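Local structure of Stk_08120 (2EJX) at residues K9-Q15 and L122-D127. The protein probably carries fatty acids, as a member of a thermoacidophile-specific family within the Bet v 1-like clan. Numbering follows the deposited sequence.
Sequences KEIKTNQ and LAENID
Asp127, leaning from the helix toward the end of the first strand, offers both carboxylate oxygens to Thr13 and Asn14. OD1 receives the hydroxyl of Thr13, with OG1 2.5 Å away, and OD2 takes the backbone N-H of Asn14 (N to OD2 2.9 Å, 158° at the hydrogen). Each oxygen uses its syn lone pair, so the two bonds together fix the rotation of the carboxylate, a task suited to a short, two-oxygen side chain. Thr13 meets it because OG1 is anti to its own backbone N (chi1 177°). That hydroxyl also accepts the N-H of Gln15, forming an ST turn just past the strand. The CG of Gln15 lies 3.7 Å from Asp127 OD1, with the amide plane nearly perpendicular to the carboxylate, and its OE1 is held by Arg134.

Further back along the strand the contact turns apolar. Ile11 spreads its branches over the helix: CG2 rests 3.7 Å from CG2 of Ile126, while CD1 reaches Leu122 and CG1 packs on the methyl of Ala123. The small alanine lets the strand come close, and Lys9 lays its aliphatic chain beside it, CE 3.5 Å from Ala123 CB, before its amine pairs with Asp120. A water bridges Lys12 N and Ala123 O, linking strand and helix backbones. Phe24 of helix 17-24 adjoins both Leu122 and Ile126, extending the apolar layer.

Strand 9-12 and helix 122-127 run 21° apart, one flank of the curved antiparallel sheet that grips the long C-terminal helix, as in the helix-grip fold of Bet v 1-like proteins.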
loop_
_atom_site.group_PDB
_atom_site.type_symbol
_atom_site.label_atom_id
_atom_site.label_comp_id
_atom_site.label_asym_id
_atom_site.label_seq_id
_atom_site.Cartn_x
_atom_site.Cartn_y
_atom_site.Cartn_z
ATOM N N LYS A 9 5.122 6.988 6.487
ATOM C CA LYS A 9 6.284 7.299 5.680
ATOM C C LYS A 9 5.903 8.416 4.741
ATOM O O LYS A 9 4.885 8.335 4.076
ATOM C CB LYS A 9 6.711 6.042 4.862
ATOM C CG LYS A 9 8.024 6.268 4.032
ATOM C CD LYS A 9 9.241 6.087 4.960
ATOM C CE LYS A 9 10.541 6.521 4.287
ATOM N NZ LYS A 9 11.619 6.404 5.330
ATOM N N GLU A 10 6.757 9.441 4.650
ATOM C CA GLU A 10 6.611 10.497 3.688
ATOM C C GLU A 10 7.387 10.062 2.482
ATOM O O GLU A 10 8.471 9.485 2.638
ATOM C CB GLU A 10 7.240 11.787 4.244
ATOM C CG GLU A 10 7.222 12.918 3.264
ATOM C CD GLU A 10 7.679 14.219 3.875
ATOM O OE1 GLU A 10 8.876 14.510 3.784
ATOM O OE2 GLU A 10 6.832 14.932 4.459
ATOM N N ILE A 11 6.810 10.283 1.298
ATOM C CA ILE A 11 7.486 10.005 0.043
ATOM C C ILE A 11 7.511 11.268 -0.781
ATOM O O ILE A 11 6.465 11.909 -0.997
ATOM C CB ILE A 11 6.755 8.891 -0.730
ATOM C CG1 ILE A 11 6.762 7.595 0.101
ATOM C CG2 ILE A 11 7.390 8.673 -2.182
ATOM C CD1 ILE A 11 6.331 6.347 -0.644
ATOM N N LYS A 12 8.702 11.581 -1.300
ATOM C CA LYS A 12 8.932 12.687 -2.206
ATOM C C LYS A 12 9.030 12.157 -3.638
ATOM O O LYS A 12 9.703 11.148 -3.883
ATOM C CB LYS A 12 10.234 13.394 -1.816
ATOM C CG LYS A 12 10.173 14.047 -0.421
ATOM C CD LYS A 12 9.716 15.516 -0.613
ATOM C CE LYS A 12 9.427 16.237 0.685
ATOM N NZ LYS A 12 8.641 17.508 0.400
ATOM N N THR A 13 8.378 12.834 -4.576
ATOM C CA THR A 13 8.373 12.387 -5.968
ATOM C C THR A 13 8.449 13.548 -6.953
ATOM O O THR A 13 7.895 14.616 -6.719
ATOM C CB THR A 13 7.107 11.512 -6.287
ATOM O OG1 THR A 13 7.081 11.128 -7.671
ATOM C CG2 THR A 13 5.823 12.286 -6.003
ATOM N N ASN A 14 9.202 13.339 -8.031
ATOM C CA ASN A 14 9.189 14.210 -9.193
ATOM C C ASN A 14 8.271 13.719 -10.299
ATOM O O ASN A 14 8.247 14.292 -11.402
ATOM C CB ASN A 14 10.602 14.289 -9.761
ATOM C CG ASN A 14 11.515 15.153 -8.939
ATOM O OD1 ASN A 14 11.066 16.028 -8.193
ATOM N ND2 ASN A 14 12.816 14.963 -9.128
ATOM N N GLN A 15 7.547 12.625 -10.058
ATOM C CA GLN A 15 6.611 12.129 -11.055
ATOM C C GLN A 15 5.320 12.930 -10.904
ATOM O O GLN A 15 5.130 13.589 -9.867
ATOM C CB GLN A 15 6.347 10.616 -10.857
ATOM C CG GLN A 15 7.390 9.671 -11.404
ATOM C CD GLN A 15 7.189 9.418 -12.879
ATOM O OE1 GLN A 15 6.181 9.808 -13.447
ATOM N NE2 GLN A 15 8.157 8.780 -13.507
ATOM N N LEU A 122 10.149 1.702 -0.918
ATOM C CA LEU A 122 9.274 2.507 -1.782
ATOM C C LEU A 122 9.723 3.976 -1.812
ATOM O O LEU A 122 9.825 4.561 -2.889
ATOM C CB LEU A 122 7.809 2.377 -1.309
ATOM C CG LEU A 122 6.584 2.566 -2.186
ATOM C CD1 LEU A 122 6.537 1.586 -3.363
ATOM C CD2 LEU A 122 5.369 2.354 -1.227
ATOM N N ALA A 123 10.025 4.562 -0.656
ATOM C CA ALA A 123 10.447 5.963 -0.611
ATOM C C ALA A 123 11.732 6.195 -1.408
ATOM O O ALA A 123 11.852 7.188 -2.111
ATOM C CB ALA A 123 10.611 6.428 0.807
ATOM N N GLU A 124 12.692 5.278 -1.285
ATOM C CA GLU A 124 14.015 5.393 -1.911
ATOM C C GLU A 124 13.997 5.155 -3.403
ATOM O O GLU A 124 14.884 5.657 -4.093
ATOM C CB GLU A 124 15.026 4.430 -1.244
ATOM C CG GLU A 124 15.431 4.826 0.182
ATOM C CD GLU A 124 15.982 3.663 1.000
ATOM O OE1 GLU A 124 16.192 2.546 0.441
ATOM O OE2 GLU A 124 16.170 3.858 2.226
ATOM N N ASN A 125 13.011 4.387 -3.901
ATOM C CA ASN A 125 12.927 3.990 -5.303
ATOM C C ASN A 125 11.653 4.453 -6.043
ATOM O O ASN A 125 11.349 3.989 -7.132
ATOM C CB ASN A 125 13.070 2.464 -5.389
ATOM C CG ASN A 125 14.448 1.998 -4.887
ATOM O OD1 ASN A 125 15.491 2.207 -5.576
ATOM N ND2 ASN A 125 14.475 1.430 -3.679
ATOM N N ILE A 126 10.926 5.395 -5.460
ATOM C CA ILE A 126 9.536 5.645 -5.938
ATOM C C ILE A 126 9.475 6.053 -7.391
ATOM O O ILE A 126 8.653 5.541 -8.154
ATOM C CB ILE A 126 8.796 6.718 -5.041
ATOM C CG1 ILE A 126 7.347 6.891 -5.458
ATOM C CG2 ILE A 126 9.566 8.015 -5.040
ATOM C CD1 ILE A 126 6.474 5.640 -5.319
ATOM N N ASP A 127 10.375 6.930 -7.821
ATOM C CA ASP A 127 10.221 7.439 -9.191
ATOM C C ASP A 127 10.546 6.389 -10.300
ATOM O O ASP A 127 9.902 6.413 -11.371
ATOM C CB ASP A 127 11.007 8.725 -9.356
ATOM C CG ASP A 127 10.285 9.909 -8.722
ATOM O OD1 ASP A 127 9.148 9.744 -8.206
ATOM O OD2 ASP A 127 10.829 11.022 -8.804
HETATM O O HOH W 1 10.909 9.663 -1.199
#